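PDB 3FDH: SusD homolog from Bacteroides thetaiotaomicron VPI-5482, which probably binds glycans at the outer membrane, as SusD-family lipoproteins do, and so helps Bacteroides thetaiotaomicron capture sugars for uptake. Local coordinates for residues F23-A26 and D27-S31; N57-Y60 and Y61-V64; T159-I162 and S163-D167; T265-G268 and T269-A273; E359-V362 and A363-N367. All coordinates share one frame; numbering follows the deposited sequence.

Contact 1: residues F23-A26 and D27-S31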
loop_
_atom_site.group_PDB
_atom_site.type_symbol
_atom_site.label_atom_id
_atom_site.label_comp_id
_atom_site.label_asym_id
_atom_site.label_seq_id
_atom_site.Cartn_x
_atom_site.Cartn_y
_atom_site.Cartn_z
ATOM N N PHE A 23 8.179 -22.660 8.813
ATOM C CA PHE A 23 6.718 -22.783 8.842
ATOM C C PHE A 23 6.087 -21.500 9.391
ATOM O O PHE A 23 4.987 -21.067 8.988
ATOM C CB PHE A 23 6.295 -24.026 9.630
ATOM C CG PHE A 23 6.843 -25.309 9.046
ATOM C CD1 PHE A 23 6.635 -25.606 7.711
ATOM C CD2 PHE A 23 7.603 -26.192 9.818
ATOM C CE1 PHE A 23 7.158 -26.784 7.166
ATOM C CE2 PHE A 23 8.100 -27.349 9.277
ATOM C CZ PHE A 23 7.890 -27.641 7.959
ATOM N N ILE A 24 6.804 -20.867 10.299
ATOM C CA ILE A 24 6.305 -19.621 10.872
ATOM C C ILE A 24 6.373 -18.557 9.771
ATOM O O ILE A 24 5.459 -17.737 9.598
ATOM C CB ILE A 24 7.109 -19.154 12.111
ATOM C CG1 ILE A 24 7.143 -20.240 13.197
ATOM C CG2 ILE A 24 6.494 -17.867 12.678
ATOM C CD1 ILE A 24 8.091 -19.932 14.359
ATOM N N LEU A 25 7.447 -18.607 8.999
ATOM C CA LEU A 25 7.661 -17.594 7.960
ATOM C C LEU A 25 6.554 -17.658 6.930
ATOM O O LEU A 25 6.127 -16.647 6.379
ATOM C CB LEU A 25 9.017 -17.779 7.273
ATOM C CG LEU A 25 9.428 -16.725 6.261
ATOM C CD1 LEU A 25 9.638 -15.363 7.037
ATOM C CD2 LEU A 25 10.648 -17.168 5.439
ATOM N N ALA A 26 6.107 -18.860 6.641
ATOM C CA ALA A 26 5.046 -19.040 5.614
ATOM C C ALA A 26 3.836 -18.230 6.059
ATOM O O ALA A 26 3.187 -17.517 5.281
ATOM C CB ALA A 26 4.665 -20.521 5.460
ATOM N N ASP A 27 3.586 -18.305 7.354
ATOM C CA ASP A 27 2.431 -17.626 7.949
ATOM C C ASP A 27 2.633 -16.125 8.004
ATOM O O ASP A 27 1.715 -15.346 7.767
ATOM C CB ASP A 27 2.182 -18.123 9.370
ATOM C CG ASP A 27 0.879 -17.621 9.932
ATOM O OD1 ASP A 27 -0.187 -18.223 9.644
ATOM O OD2 ASP A 27 0.921 -16.641 10.699
ATOM N N VAL A 28 3.854 -15.720 8.323
ATOM C CA VAL A 28 4.193 -14.296 8.459
ATOM C C VAL A 28 4.038 -13.608 7.102
ATOM O O VAL A 28 3.480 -12.527 6.981
ATOM C CB VAL A 28 5.640 -14.115 9.082
ATOM C CG1 VAL A 28 6.226 -12.732 8.838
ATOM C CG2 VAL A 28 5.646 -14.492 10.600
ATOM N N ILE A 29 4.491 -14.278 6.055
ATOM C CA ILE A 29 4.416 -13.682 4.723
ATOM C C ILE A 29 2.951 -13.572 4.296
ATOM O O ILE A 29 2.480 -12.536 3.764
ATOM C CB ILE A 29 5.214 -14.493 3.713
ATOM C CG1 ILE A 29 6.708 -14.444 4.068
ATOM C CG2 ILE A 29 4.999 -14.002 2.281
ATOM C CD1 ILE A 29 7.552 -15.405 3.214
ATOM N N THR A 30 2.224 -14.638 4.563
ATOM C CA THR A 30 0.811 -14.711 4.186
ATOM C C THR A 30 0.018 -13.621 4.893
ATOM O O THR A 30 -0.761 -12.858 4.296
ATOM C CB THR A 30 0.217 -16.058 4.558
ATOM O OG1 THR A 30 0.872 -17.099 3.810
ATOM C CG2 THR A 30 -1.268 -16.078 4.243
ATOM N N SER A 31 0.233 -13.558 6.186
ATOM C CA SER A 31 -0.479 -12.574 7.008
ATOM C C SER A 31 -0.089 -11.135 6.696
ATOM O O SER A 31 -0.959 -10.237 6.694
ATOM C CB SER A 31 -0.340 -12.881 8.506
ATOM O OG SER A 31 0.968 -12.657 8.977
#
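The carbonyl oxygen A26 O is held by two donors of T30, one from the backbone and one from the side chain. T30 OG1 lies 2.8 Å from A26 O and gives it its proton, while T30 N reaches A26 O at 3.1 Å. The two arrive from opposite faces of the carbonyl plane, T30 N tilted 29° from it and T30 OG1 30°, so they share the oxygen without competing for one direction. The hydroxyl gets there because T30 OG1 stands anti to the carbonyl carbon of its own residue (chi1 -64°), folded back along the helix toward the preceding turn. This is the usual way a threonine inside a helix satisfies its hydroxyl.

One residue back, I29 N donates to L25 O at 2.9 Å. The side chains of the same pair meet as well: they cross at a slant, with L25 CG 3.8 Å from I29 CD1, and I29 CG1 passes close beside L25 O. V28 N bonds to I24 O at 2.9 Å, and the branch methyls of this pair touch more lightly, I24 CG2 to V28 CG2 at 4.1 Å.

On helix 21-37 the side chains of L25, V28 and I29 are buried, whereas I24 lies at the margin, partly exposed. I24 and V28 rest on N88 of helix 76-95, L25 reaches I92 of that helix and M111 of helix 106-127, and V28 also meets M115. I29 and T30 lie against F240 of strand 238-240.

Contact 2: residues N57-Y60 and Y61-V64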
loop_
_atom_site.group_PDB
_atom_site.type_symbol
_atom_site.label_atom_id
_atom_site.label_comp_id
_atom_site.label_asym_id
_atom_site.label_seq_id
_atom_site.Cartn_x
_atom_site.Cartn_y
_atom_site.Cartn_z
ATOM N N ASN A 57 -22.279 0.185 4.752
ATOM C CA ASN A 57 -21.926 -0.232 6.086
ATOM C C ASN A 57 -20.724 0.521 6.638
ATOM O O ASN A 57 -20.622 1.736 6.500
ATOM C CB ASN A 57 -21.667 -1.746 6.061
ATOM C CG ASN A 57 -21.918 -2.440 7.417
ATOM O OD1 ASN A 57 -21.730 -1.866 8.487
ATOM N ND2 ASN A 57 -22.327 -3.693 7.356
ATOM N N GLN A 58 -19.810 -0.198 7.269
ATOM C CA GLN A 58 -18.667 0.478 7.883
ATOM C C GLN A 58 -17.906 1.432 6.973
ATOM O O GLN A 58 -17.581 2.553 7.378
ATOM C CB GLN A 58 -17.691 -0.501 8.534
ATOM C CG GLN A 58 -18.258 -1.051 9.820
ATOM C CD GLN A 58 -17.301 -2.004 10.551
ATOM O OE1 GLN A 58 -17.546 -3.224 10.563
ATOM N NE2 GLN A 58 -16.190 -1.462 11.140
ATOM N N LEU A 59 -17.619 0.991 5.770
ATOM C CA LEU A 59 -16.852 1.815 4.819
ATOM C C LEU A 59 -17.671 3.052 4.395
ATOM O O LEU A 59 -17.103 4.082 4.021
ATOM C CB LEU A 59 -16.367 0.991 3.619
ATOM C CG LEU A 59 -15.158 1.550 2.869
ATOM C CD1 LEU A 59 -13.942 1.675 3.800
ATOM C CD2 LEU A 59 -14.847 0.667 1.679
ATOM N N TYR A 60 -18.986 2.942 4.490
ATOM C CA TYR A 60 -19.867 4.084 4.162
ATOM C C TYR A 60 -19.644 5.158 5.212
ATOM O O TYR A 60 -19.455 6.348 4.884
ATOM C CB TYR A 60 -21.351 3.705 4.100
ATOM C CG TYR A 60 -22.243 4.929 4.140
ATOM C CD1 TYR A 60 -22.472 5.681 3.003
ATOM C CD2 TYR A 60 -22.792 5.364 5.326
ATOM C CE1 TYR A 60 -23.258 6.828 3.038
ATOM C CE2 TYR A 60 -23.584 6.505 5.377
ATOM C CZ TYR A 60 -23.779 7.246 4.232
ATOM O OH TYR A 60 -24.538 8.373 4.272
ATOM N N TYR A 61 -19.590 4.706 6.457
ATOM C CA TYR A 61 -19.415 5.614 7.633
ATOM C C TYR A 61 -18.011 6.227 7.672
ATOM O O TYR A 61 -17.782 7.350 8.154
ATOM C CB TYR A 61 -19.859 4.964 8.953
ATOM C CG TYR A 61 -21.380 4.771 8.913
ATOM C CD1 TYR A 61 -22.228 5.870 8.939
ATOM C CD2 TYR A 61 -21.937 3.523 8.746
ATOM C CE1 TYR A 61 -23.618 5.727 8.834
ATOM C CE2 TYR A 61 -23.317 3.358 8.632
ATOM C CZ TYR A 61 -24.152 4.463 8.665
ATOM O OH TYR A 61 -25.518 4.275 8.563
ATOM N N ALA A 62 -17.081 5.498 7.099
ATOM C CA ALA A 62 -15.700 5.996 6.942
ATOM C C ALA A 62 -15.721 7.078 5.858
ATOM O O ALA A 62 -15.142 8.152 5.988
ATOM C CB ALA A 62 -14.711 4.859 6.569
ATOM N N GLU A 63 -16.427 6.792 4.773
ATOM C CA GLU A 63 -16.514 7.720 3.669
ATOM C C GLU A 63 -17.094 9.091 4.047
ATOM O O GLU A 63 -16.623 10.139 3.600
ATOM C CB GLU A 63 -17.360 7.079 2.553
ATOM C CG GLU A 63 -17.386 7.893 1.222
ATOM C CD GLU A 63 -16.029 7.968 0.519
ATOM O OE1 GLU A 63 -15.297 6.938 0.471
ATOM O OE2 GLU A 63 -15.736 9.049 -0.051
ATOM N N VAL A 64 -18.127 9.073 4.878
ATOM C CA VAL A 64 -18.840 10.295 5.252
ATOM C C VAL A 64 -18.278 10.839 6.531
ATOM O O VAL A 64 -18.727 11.805 7.086
ATOM C CB VAL A 64 -20.367 10.109 5.313
ATOM C CG1 VAL A 64 -20.905 9.772 3.904
ATOM C CG2 VAL A 64 -20.806 9.087 6.437
#
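Four i to i+4 backbone bonds span the short helix 57-63 and its exit, from Y61 N to N57 O (3.1 Å) through to V64 N to Y60 O (3.0 Å). Outside this backbone the contact is mainly aromatic. The rings of the consecutive residues Y60 and Y61 form a T-shaped pair, centroids 4.8 Å apart and planes at 86°, in which the edge of Y60 points into a face of Y61. Y60 CD2 stands over the centre of the Y61 ring, and Y60 CE2 comes to 3.5 Å from Y61 CE1. Different first torsions bring the two neighbouring rings together: the Y60 ring lies anti to its backbone N (chi1 165°), whereas the Y61 ring lies anti to its carbonyl carbon (chi1 -67°).

The Y60 ring also meets V64 one turn on, with Y60 CZ 3.8 Å from V64 CG1. E63 sends its carboxylate out of the contact, to S47 and the backbone nitrogens of G54 and G308, while Q58 bonds to E68.

Chemically, the edge-to-face geometry brings the slightly positive C-H rim of Y60 against the electron-rich face of Y61, which is probably favourable. With V64 beside it as well, the Y60 ring is probably restricted in turning.

Contact 3: residues T159-I162 and S163-D167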
loop_
_atom_site.group_PDB
_atom_site.type_symbol
_atom_site.label_atom_id
_atom_site.label_comp_id
_atom_site.label_asym_id
_atom_site.label_seq_id
_atom_site.Cartn_x
_atom_site.Cartn_y
_atom_site.Cartn_z
ATOM N N THR A 159 14.003 3.750 13.740
ATOM C CA THR A 159 15.368 3.332 13.982
ATOM C C THR A 159 15.407 1.800 13.993
ATOM O O THR A 159 16.327 1.197 13.473
ATOM C CB THR A 159 15.905 3.865 15.306
ATOM O OG1 THR A 159 16.010 5.292 15.209
ATOM C CG2 THR A 159 17.283 3.271 15.595
ATOM N N GLN A 160 14.371 1.190 14.561
ATOM C CA GLN A 160 14.284 -0.273 14.667
ATOM C C GLN A 160 14.052 -0.882 13.311
ATOM O O GLN A 160 14.587 -1.925 12.963
ATOM C CB GLN A 160 13.187 -0.711 15.637
ATOM C CG GLN A 160 13.465 -0.297 17.058
ATOM C CD GLN A 160 12.285 -0.536 18.007
ATOM O OE1 GLN A 160 11.958 -1.680 18.355
ATOM N NE2 GLN A 160 11.704 0.556 18.499
ATOM N N ILE A 161 13.301 -0.161 12.509
ATOM C CA ILE A 161 12.984 -0.604 11.156
ATOM C C ILE A 161 14.247 -0.698 10.306
ATOM O O ILE A 161 14.543 -1.728 9.659
ATOM C CB ILE A 161 11.968 0.337 10.496
ATOM C CG1 ILE A 161 10.614 0.161 11.179
ATOM C CG2 ILE A 161 11.858 0.077 9.017
ATOM C CD1 ILE A 161 9.581 1.252 10.858
ATOM N N ILE A 162 15.023 0.370 10.330
ATOM C CA ILE A 162 16.264 0.402 9.521
ATOM C C ILE A 162 17.276 -0.640 10.010
ATOM O O ILE A 162 17.990 -1.300 9.234
ATOM C CB ILE A 162 16.896 1.784 9.521
ATOM C CG1 ILE A 162 15.919 2.768 8.899
ATOM C CG2 ILE A 162 18.243 1.754 8.758
ATOM C CD1 ILE A 162 15.581 2.396 7.485
ATOM N N SER A 163 17.266 -0.820 11.311
ATOM C CA SER A 163 18.160 -1.768 11.958
ATOM C C SER A 163 17.824 -3.184 11.525
ATOM O O SER A 163 18.709 -3.992 11.220
ATOM C CB SER A 163 18.079 -1.598 13.467
ATOM O OG SER A 163 18.901 -2.542 14.131
ATOM N N TYR A 164 16.540 -3.481 11.464
ATOM C CA TYR A 164 16.099 -4.779 10.975
ATOM C C TYR A 164 16.546 -5.014 9.541
ATOM O O TYR A 164 16.950 -6.118 9.164
ATOM C CB TYR A 164 14.588 -4.975 11.073
ATOM C CG TYR A 164 14.110 -5.502 12.419
ATOM C CD1 TYR A 164 14.710 -6.587 13.014
ATOM C CD2 TYR A 164 12.997 -4.952 13.046
ATOM C CE1 TYR A 164 14.256 -7.072 14.229
ATOM C CE2 TYR A 164 12.528 -5.438 14.259
ATOM C CZ TYR A 164 13.157 -6.491 14.843
ATOM O OH TYR A 164 12.696 -6.966 16.061
ATOM N N LEU A 165 16.478 -3.964 8.737
ATOM C CA LEU A 165 16.804 -4.070 7.305
ATOM C C LEU A 165 18.306 -4.268 7.155
ATOM O O LEU A 165 18.769 -5.077 6.354
ATOM C CB LEU A 165 16.315 -2.851 6.504
ATOM C CG LEU A 165 14.778 -2.769 6.336
ATOM C CD1 LEU A 165 14.337 -1.483 5.641
ATOM C CD2 LEU A 165 14.263 -4.028 5.599
ATOM N N ASP A 166 19.063 -3.587 7.991
ATOM C CA ASP A 166 20.523 -3.734 7.922
ATOM C C ASP A 166 20.900 -5.145 8.325
ATOM O O ASP A 166 21.767 -5.776 7.716
ATOM C CB ASP A 166 21.229 -2.695 8.774
ATOM C CG ASP A 166 21.173 -1.312 8.169
ATOM O OD1 ASP A 166 20.985 -1.181 6.933
ATOM O OD2 ASP A 166 21.331 -0.357 8.952
ATOM N N ASP A 167 20.217 -5.654 9.340
ATOM C CA ASP A 167 20.480 -7.023 9.823
ATOM C C ASP A 167 20.174 -7.976 8.693
ATOM O O ASP A 167 20.924 -8.890 8.386
ATOM C CB ASP A 167 19.585 -7.391 10.996
ATOM C CG ASP A 167 19.959 -6.683 12.284
ATOM O OD1 ASP A 167 21.042 -6.073 12.347
ATOM O OD2 ASP A 167 19.155 -6.743 13.244
#
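I162 and D166, one turn apart, meet through both backbone and side chain. D166 N donates to I162 O at 2.8 Å, and the carboxylate swings back over the same turn, bringing D166 OD2 to 3.7 Å from the methyl I162 CG2. The torsion responsible is chi1 -73°, which sets D166 CG opposite its own carbonyl carbon and beside its backbone N. L165 touches two isoleucines loosely, its CD1 lying 4.5 Å from both I161 CG2 and I162 CD1. Y164 N bonds to Q160 O at 2.9 Å, and the ring atom Y164 CD2 passes 3.4 Å from that oxygen.

Farther out, the polar ends are fixed by other parts of the chain: D166 OD1 forms a salt bridge with K202 of helix 191-208, Y164 OH bonds to R90 of helix 76-95, and Q160 NE2 bonds to D152. I161 and L165 pack against helices 106-127 and 191-208. With an alanine here instead of D166, K202 would probably lose this charged mate, and I162 CG2 its contact with the carboxylate.

D166 OD2 also lies 3.5 Å from I162 O, two acceptors without a bond between them; the K202 charge at OD1 would probably ease this crowding while tying helix 154-171 to helix 191-208.

Contact 4: residues T265-G268 and T269-A273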
loop_
_atom_site.group_PDB
_atom_site.type_symbol
_atom_site.label_atom_id
_atom_site.label_comp_id
_atom_site.label_asym_id
_atom_site.label_seq_id
_atom_site.Cartn_x
_atom_site.Cartn_y
_atom_site.Cartn_z
ATOM N N THR A 265 -15.452 9.258 -8.216
ATOM C CA THR A 265 -15.682 10.373 -9.135
ATOM C C THR A 265 -14.402 11.196 -9.301
ATOM O O THR A 265 -13.958 11.472 -10.414
ATOM C CB THR A 265 -16.860 11.262 -8.685
ATOM O OG1 THR A 265 -18.079 10.506 -8.733
ATOM C CG2 THR A 265 -17.018 12.461 -9.618
ATOM N N SER A 266 -13.815 11.579 -8.181
ATOM C CA SER A 266 -12.587 12.394 -8.201
ATOM C C SER A 266 -11.490 11.707 -9.027
ATOM O O SER A 266 -10.775 12.335 -9.816
ATOM C CB SER A 266 -12.136 12.782 -6.768
ATOM O OG SER A 266 -11.690 11.668 -6.002
ATOM N N LEU A 267 -11.400 10.389 -8.887
ATOM C CA LEU A 267 -10.393 9.633 -9.593
ATOM C C LEU A 267 -10.703 9.688 -11.084
ATOM O O LEU A 267 -9.832 9.904 -11.919
ATOM C CB LEU A 267 -10.305 8.174 -9.105
ATOM C CG LEU A 267 -9.299 7.291 -9.871
ATOM C CD1 LEU A 267 -7.863 7.720 -9.729
ATOM C CD2 LEU A 267 -9.438 5.890 -9.400
ATOM N N GLY A 268 -11.976 9.519 -11.411
ATOM C CA GLY A 268 -12.430 9.560 -12.813
ATOM C C GLY A 268 -12.130 10.912 -13.446
ATOM O O GLY A 268 -11.701 11.014 -14.599
ATOM N N THR A 269 -12.316 11.964 -12.667
ATOM C CA THR A 269 -12.031 13.313 -13.154
ATOM C C THR A 269 -10.568 13.429 -13.600
ATOM O O THR A 269 -10.263 13.995 -14.628
ATOM C CB THR A 269 -12.291 14.349 -12.049
ATOM O OG1 THR A 269 -13.660 14.263 -11.640
ATOM C CG2 THR A 269 -12.012 15.790 -12.549
ATOM N N LYS A 270 -9.671 12.892 -12.781
ATOM C CA LYS A 270 -8.222 12.924 -13.085
ATOM C C LYS A 270 -7.931 12.121 -14.337
ATOM O O LYS A 270 -7.274 12.566 -15.281
ATOM C CB LYS A 270 -7.409 12.352 -11.932
ATOM C CG LYS A 270 -7.437 13.175 -10.637
ATOM C CD LYS A 270 -6.647 12.520 -9.530
ATOM C CE LYS A 270 -6.635 13.355 -8.211
ATOM N NZ LYS A 270 -7.942 13.506 -7.511
ATOM N N LEU A 271 -8.402 10.887 -14.327
ATOM C CA LEU A 271 -8.167 9.998 -15.478
ATOM C C LEU A 271 -8.649 10.620 -16.799
ATOM O O LEU A 271 -7.994 10.508 -17.868
ATOM C CB LEU A 271 -8.828 8.605 -15.254
ATOM C CG LEU A 271 -8.304 7.785 -14.073
ATOM C CD1 LEU A 271 -9.193 6.521 -13.761
ATOM C CD2 LEU A 271 -6.842 7.394 -14.338
ATOM N N LEU A 272 -9.804 11.264 -16.723
ATOM C CA LEU A 272 -10.432 11.879 -17.892
ATOM C C LEU A 272 -9.644 13.082 -18.330
ATOM O O LEU A 272 -9.494 13.340 -19.504
ATOM C CB LEU A 272 -11.900 12.304 -17.603
ATOM C CG LEU A 272 -12.956 11.184 -17.485
ATOM C CD1 LEU A 272 -14.257 11.727 -16.831
ATOM C CD2 LEU A 272 -13.203 10.574 -18.874
ATOM N N ALA A 273 -9.106 13.798 -17.365
ATOM C CA ALA A 273 -8.381 15.026 -17.666
ATOM C C ALA A 273 -7.123 14.681 -18.449
ATOM O O ALA A 273 -6.696 15.411 -19.307
ATOM C CB ALA A 273 -8.040 15.782 -16.413
HETATM O O HOH W 1 -9.016 10.932 -6.964
HETATM O O HOH W 2 -9.736 15.089 -9.007
#
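T269 opens the second turn of the short alpha-helix 265-274, its backbone N bonded to T265 O at 2.8 Å. T269 OG1 also lies near this oxygen, 3.1 Å from T265 O.

K270 follows, with N bonded to S266 O. Its side chain runs extended to CE and bends only at the last torsion (chi4 66°), which carries NZ back beside the first turn. There the ammonium meets S266 through two waters: each accepts from K270 NZ, and one donates to S266 OG, the other to S266 O. Beyond these bridges, K270 NZ bonds to T450 O and S266 OG to E50, so the lysine joins the helix start to a distant loop.

L271 N donates to L267 O at 3.0 Å. Their side chains touch as well, L267 CG to L271 CD1 at 4.0 Å, and both rest on L422 of helix 412-423 and on W425.

L272 closes the contact over G268, which has no side chain of its own. L272 N donates to G268 O at 2.9 Å, and the leucine side chain folds back over the same carbonyl. A serine in place of L272 would probably lose the cover that CG and CD1 give the G268 carbonyl, leaving it less shielded on that side of the turn. L272 CD1 lies 3.5 Å from G268 O. Nearer still is the branch point, L272 CG, at 3.2 Å from G268 O.

Contact 5: residues E359-V362 and A363-N367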
loop_
_atom_site.group_PDB
_atom_site.type_symbol
_atom_site.label_atom_id
_atom_site.label_comp_id
_atom_site.label_asym_id
_atom_site.label_seq_id
_atom_site.Cartn_x
_atom_site.Cartn_y
_atom_site.Cartn_z
ATOM N N GLU A 359 9.423 4.871 -16.986
ATOM C CA GLU A 359 9.537 3.474 -16.579
ATOM C C GLU A 359 8.466 3.162 -15.542
ATOM O O GLU A 359 7.809 2.097 -15.572
ATOM C CB GLU A 359 10.934 3.212 -16.014
ATOM C CG GLU A 359 11.231 1.787 -15.645
ATOM C CD GLU A 359 11.493 0.892 -16.839
ATOM O OE1 GLU A 359 11.494 1.412 -17.974
ATOM O OE2 GLU A 359 11.651 -0.336 -16.648
ATOM N N ALA A 360 8.222 4.139 -14.672
ATOM C CA ALA A 360 7.262 3.996 -13.583
ATOM C C ALA A 360 5.813 3.998 -14.094
ATOM O O ALA A 360 5.005 3.167 -13.731
ATOM C CB ALA A 360 7.464 5.131 -12.537
ATOM N N VAL A 361 5.521 4.925 -14.983
ATOM C CA VAL A 361 4.180 5.041 -15.590
ATOM C C VAL A 361 3.852 3.800 -16.420
ATOM O O VAL A 361 2.750 3.247 -16.313
ATOM C CB VAL A 361 4.051 6.305 -16.526
ATOM C CG1 VAL A 361 2.750 6.299 -17.299
ATOM C CG2 VAL A 361 4.224 7.569 -15.712
ATOM N N VAL A 362 4.793 3.355 -17.234
ATOM C CA VAL A 362 4.558 2.181 -18.071
ATOM C C VAL A 362 4.342 0.963 -17.152
ATOM O O VAL A 362 3.362 0.254 -17.300
ATOM C CB VAL A 362 5.697 1.941 -19.112
ATOM C CG1 VAL A 362 5.550 0.591 -19.835
ATOM C CG2 VAL A 362 5.749 3.096 -20.148
ATOM N N ALA A 363 5.233 0.739 -16.194
ATOM C CA ALA A 363 5.064 -0.411 -15.287
ATOM C C ALA A 363 3.707 -0.339 -14.582
ATOM O O ALA A 363 3.043 -1.336 -14.377
ATOM C CB ALA A 363 6.188 -0.483 -14.223
ATOM N N GLY A 364 3.318 0.849 -14.160
ATOM C CA GLY A 364 2.040 1.000 -13.429
ATOM C C GLY A 364 0.850 0.628 -14.293
ATOM O O GLY A 364 -0.113 0.029 -13.840
ATOM N N LEU A 365 0.941 1.019 -15.553
ATOM C CA LEU A 365 -0.106 0.727 -16.526
ATOM C C LEU A 365 -0.175 -0.768 -16.811
ATOM O O LEU A 365 -1.251 -1.322 -16.995
ATOM C CB LEU A 365 0.090 1.513 -17.840
ATOM C CG LEU A 365 -0.535 2.912 -17.820
ATOM C CD1 LEU A 365 0.041 3.879 -18.888
ATOM C CD2 LEU A 365 -2.068 2.795 -17.969
ATOM N N LEU A 366 0.982 -1.416 -16.863
ATOM C CA LEU A 366 1.026 -2.861 -17.214
ATOM C C LEU A 366 0.476 -3.673 -16.029
ATOM O O LEU A 366 -0.195 -4.686 -16.213
ATOM C CB LEU A 366 2.432 -3.317 -17.655
ATOM C CG LEU A 366 2.934 -2.745 -18.965
ATOM C CD1 LEU A 366 4.290 -3.368 -19.373
ATOM C CD2 LEU A 366 1.906 -3.016 -20.037
ATOM N N ASN A 367 0.661 -3.152 -14.821
ATOM C CA ASN A 367 0.177 -3.845 -13.627
ATOM C C ASN A 367 -1.345 -3.689 -13.571
ATOM O O ASN A 367 -2.067 -4.584 -13.173
ATOM C CB ASN A 367 0.814 -3.271 -12.363
ATOM C CG ASN A 367 0.271 -3.882 -11.104
ATOM O OD1 ASN A 367 0.386 -5.093 -10.878
ATOM N ND2 ASN A 367 -0.357 -3.041 -10.272
#
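Helix 354-379, one of the long helices of this largely helical SusD-type fold, contributes two successive turns here, with aliphatic pairs spaced i to i+4. V361 and L365 run alongside each other in the same direction, V361 CG1 being 4.0 Å from L365 CD1. V362 and L366 repeat the arrangement one residue on, V362 CG1 to L366 CD1 at 4.2 Å. In both valines the touching branch is CG1, set opposite the backbone N (chi1 171° in each), which turns it along the helix toward the following leucine.

The backbone bonds beneath these pairs are regular. L365 N donates to V361 O at 3.0 Å, and L366 N to V362 O at 2.9 Å. A363 N reaches E359 O at 3.0 Å, and the methyl A363 CB comes to 3.3 Å from that same oxygen. G364 N bonds to A360 O at 2.9 Å. The two leucines thus add a hydrocarbon layer over carbonyls already engaged by the backbone, with L366 CG 3.5 Å from V362 O.

Several parts of the fold surround these turns. V362 and L365 pack on A396 of helix 393-410, and L365 also meets Y399 there as well as P277, R278 and I391 in loops. On helix 335-348, A360 touches M339 and F340, while E359 OE2 bonds to Y335 OH.

The contacts follow one another along the chain without interleaving, each confined to its own helix or its immediate exit: 21-37, 57-63, 154-171, 265-274 and 354-379. None touches another. Contacts 4 and 5 have the closest centres, about 18 Å apart; their nearest atoms are about 8 Å apart, as are those of contacts 2 and 4. Contacts 1 and 3, centres about 20 Å apart, both pack on helices 76-95 and 106-127, which link them indirectly. Contact 4 lies across the chain's centre from both, centre to centre about 38 Å from contact 1 and 39 Å from contact 3. The five thus sample local helix geometry across a single, mostly helical SusD-like chain.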